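Local coordinates for KaiC-like domain-containing protein (Pyrococcus horikoshii, PDB 3BS4) that is of unknown function but has a KaiC-like domain, probably of the RecA-type fold, and binds a peptide of unknown identity, at residues R162-S167 against L198-R203. Numbering follows the deposited sequence.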
loop_
_atom_site.group_PDB
_atom_site.type_symbol
_atom_site.label_atom_id
_atom_site.label_comp_id
_atom_site.label_asym_id
_atom_site.label_seq_id
_atom_site.Cartn_x
_atom_site.Cartn_y
_atom_site.Cartn_z
ATOM N N ARG A 162 14.749 0.791 -12.862
ATOM C CA ARG A 162 14.591 -0.348 -13.787
ATOM C C ARG A 162 13.589 -1.346 -13.240
ATOM O O ARG A 162 12.755 -1.868 -13.977
ATOM C CB ARG A 162 15.924 -1.067 -14.015
ATOM C CG ARG A 162 16.942 -0.237 -14.736
ATOM C CD ARG A 162 18.029 -1.124 -15.365
ATOM N NE ARG A 162 18.481 -2.202 -14.481
ATOM C CZ ARG A 162 19.550 -2.133 -13.690
ATOM N NH1 ARG A 162 20.283 -1.025 -13.653
ATOM N NH2 ARG A 162 19.882 -3.176 -12.932
ATOM N N TYR A 163 13.677 -1.612 -11.938
ATOM C CA TYR A 163 12.738 -2.519 -11.276
ATOM C C TYR A 163 11.270 -2.100 -11.453
ATOM O O TYR A 163 10.393 -2.935 -11.733
ATOM C CB TYR A 163 13.096 -2.618 -9.784
ATOM C CG TYR A 163 11.994 -3.195 -8.958
ATOM C CD1 TYR A 163 11.726 -4.568 -8.980
ATOM C CD2 TYR A 163 11.191 -2.366 -8.176
ATOM C CE1 TYR A 163 10.692 -5.107 -8.227
ATOM C CE2 TYR A 163 10.142 -2.895 -7.413
ATOM C CZ TYR A 163 9.909 -4.276 -7.455
ATOM O OH TYR A 163 8.886 -4.851 -6.729
ATOM N N LEU A 164 11.011 -0.803 -11.291
ATOM C CA LEU A 164 9.658 -0.274 -11.450
ATOM C C LEU A 164 9.152 -0.529 -12.855
ATOM O O LEU A 164 7.974 -0.851 -13.036
ATOM C CB LEU A 164 9.564 1.229 -11.135
ATOM C CG LEU A 164 9.789 1.602 -9.666
ATOM C CD1 LEU A 164 10.018 3.125 -9.517
ATOM C CD2 LEU A 164 8.601 1.127 -8.816
ATOM N N GLU A 165 10.039 -0.379 -13.843
ATOM C CA GLU A 165 9.612 -0.595 -15.226
ATOM C C GLU A 165 9.434 -2.077 -15.540
ATOM O O GLU A 165 8.431 -2.468 -16.120
ATOM C CB GLU A 165 10.545 0.099 -16.223
ATOM C CG GLU A 165 10.040 0.016 -17.687
ATOM C CD GLU A 165 8.661 0.632 -17.931
ATOM O OE1 GLU A 165 8.168 1.456 -17.119
ATOM O OE2 GLU A 165 8.047 0.280 -18.971
ATOM N N THR A 166 10.366 -2.907 -15.102
ATOM C CA THR A 166 10.240 -4.362 -15.326
ATOM C C THR A 166 8.992 -4.916 -14.643
ATOM O O THR A 166 8.335 -5.805 -15.176
ATOM C CB THR A 166 11.485 -5.093 -14.814
ATOM O OG1 THR A 166 12.649 -4.566 -15.469
ATOM C CG2 THR A 166 11.396 -6.586 -15.094
ATOM N N SER A 167 8.677 -4.400 -13.454
ATOM C CA SER A 167 7.435 -4.758 -12.761
ATOM C C SER A 167 6.231 -4.459 -13.622
ATOM O O SER A 167 5.340 -5.281 -13.761
ATOM C CB SER A 167 7.309 -3.983 -11.450
ATOM O OG SER A 167 8.364 -4.307 -10.600
ATOM N N LEU A 198 11.169 8.928 -6.860
ATOM C CA LEU A 198 9.900 9.524 -6.489
ATOM C C LEU A 198 9.151 10.069 -7.702
ATOM O O LEU A 198 7.935 9.961 -7.791
ATOM C CB LEU A 198 10.152 10.622 -5.459
ATOM C CG LEU A 198 9.038 11.157 -4.581
ATOM C CD1 LEU A 198 8.211 10.069 -3.894
ATOM C CD2 LEU A 198 9.701 12.082 -3.546
ATOM N N LEU A 199 9.883 10.633 -8.666
ATOM C CA LEU A 199 9.272 11.092 -9.913
ATOM C C LEU A 199 8.576 9.947 -10.657
ATOM O O LEU A 199 7.470 10.107 -11.167
ATOM C CB LEU A 199 10.355 11.681 -10.813
ATOM C CG LEU A 199 10.057 12.825 -11.765
ATOM C CD1 LEU A 199 9.314 13.990 -11.068
ATOM C CD2 LEU A 199 11.382 13.300 -12.380
ATOM N N SER A 200 9.224 8.788 -10.705
ATOM C CA SER A 200 8.663 7.630 -11.398
ATOM C C SER A 200 7.412 7.119 -10.703
ATOM O O SER A 200 6.418 6.801 -11.360
ATOM C CB SER A 200 9.722 6.526 -11.520
ATOM O OG SER A 200 9.225 5.397 -12.228
ATOM N N VAL A 201 7.432 7.048 -9.372
ATOM C CA VAL A 201 6.243 6.537 -8.689
ATOM C C VAL A 201 5.088 7.526 -8.743
ATOM O O VAL A 201 3.927 7.117 -8.829
ATOM C CB VAL A 201 6.507 6.041 -7.226
ATOM C CG1 VAL A 201 7.520 4.890 -7.226
ATOM C CG2 VAL A 201 6.943 7.168 -6.342
ATOM N N TYR A 202 5.384 8.832 -8.704
ATOM C CA TYR A 202 4.319 9.820 -8.915
ATOM C C TYR A 202 3.675 9.623 -10.289
ATOM O O TYR A 202 2.440 9.677 -10.440
ATOM C CB TYR A 202 4.877 11.239 -8.860
ATOM C CG TYR A 202 4.833 11.927 -7.513
ATOM C CD1 TYR A 202 5.319 11.306 -6.352
ATOM C CD2 TYR A 202 4.351 13.229 -7.404
ATOM C CE1 TYR A 202 5.292 11.966 -5.114
ATOM C CE2 TYR A 202 4.313 13.886 -6.171
ATOM C CZ TYR A 202 4.780 13.258 -5.035
ATOM O OH TYR A 202 4.741 13.955 -3.850
ATOM N N ARG A 203 4.512 9.429 -11.308
ATOM C CA ARG A 203 3.990 9.309 -12.671
ATOM C C ARG A 203 3.111 8.069 -12.818
ATOM O O ARG A 203 2.066 8.091 -13.501
ATOM C CB ARG A 203 5.156 9.331 -13.682
ATOM C CG ARG A 203 4.779 8.985 -15.131
ATOM C CD ARG A 203 3.785 9.987 -15.720
ATOM N NE ARG A 203 4.384 11.311 -15.798
ATOM C CZ ARG A 203 3.817 12.367 -16.378
ATOM N NH1 ARG A 203 2.623 12.269 -16.963
ATOM N NH2 ARG A 203 4.462 13.525 -16.389
#
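Two helices of the KaiC-like alpha/beta domain, 157-173 and 195-204, meet here through a single leucine branch: CD1 of Leu-164 touches both Ser-200 OG and Val-201 CG1. The evidence for a small van der Waals contact is direct. No hydrogen bond crosses it, the two segments bury 104 Å² between them, and the closest pair of backbone positions, the CA atoms of Leu-164 and Ser-200, stands 8.0 Å apart. Leu-164 CD1 lies 3.8 Å from Val-201 CG1, and the same methyl approaches Ser-200 OG at 3.6 Å. The leucine points its CB at the facing helix and, with CG beside the backbone N (chi1 -68°) and CD1 extending away from the backbone, carries that methyl across to the facing helix. On the other side, Ser-200 OG sits anti to its own backbone N (chi1 -178°), which brings it alongside that methyl as a van der Waals neighbour; its polar bond is made to Arg-204 NE. Arg-204 also joins the helices electrostatically, through a salt bridge from NH2 to Glu-165 OE1.

One turn on from Tyr-163 in helix 157-173, Ser-167 OG donates to Tyr-163 O at 2.7 Å from 38° out of the carbonyl plane, while Ser-167 N reaches that oxygen from the opposite face, so two donors grip it. The hydroxyl also lies 3.4 Å above the Tyr-163 ring plane, toward the rim; this ring packs on helix 115-132, and its OH bonds to the bound peptide. Val-201 rests on Leu-24 of strand 22-27 and Trp-187 of strand 184-190, so helix 195-204 packs on the parallel part of the sheet, while Leu-164 of helix 157-173 leans on Met-148 in the loop that follows strand 141-146.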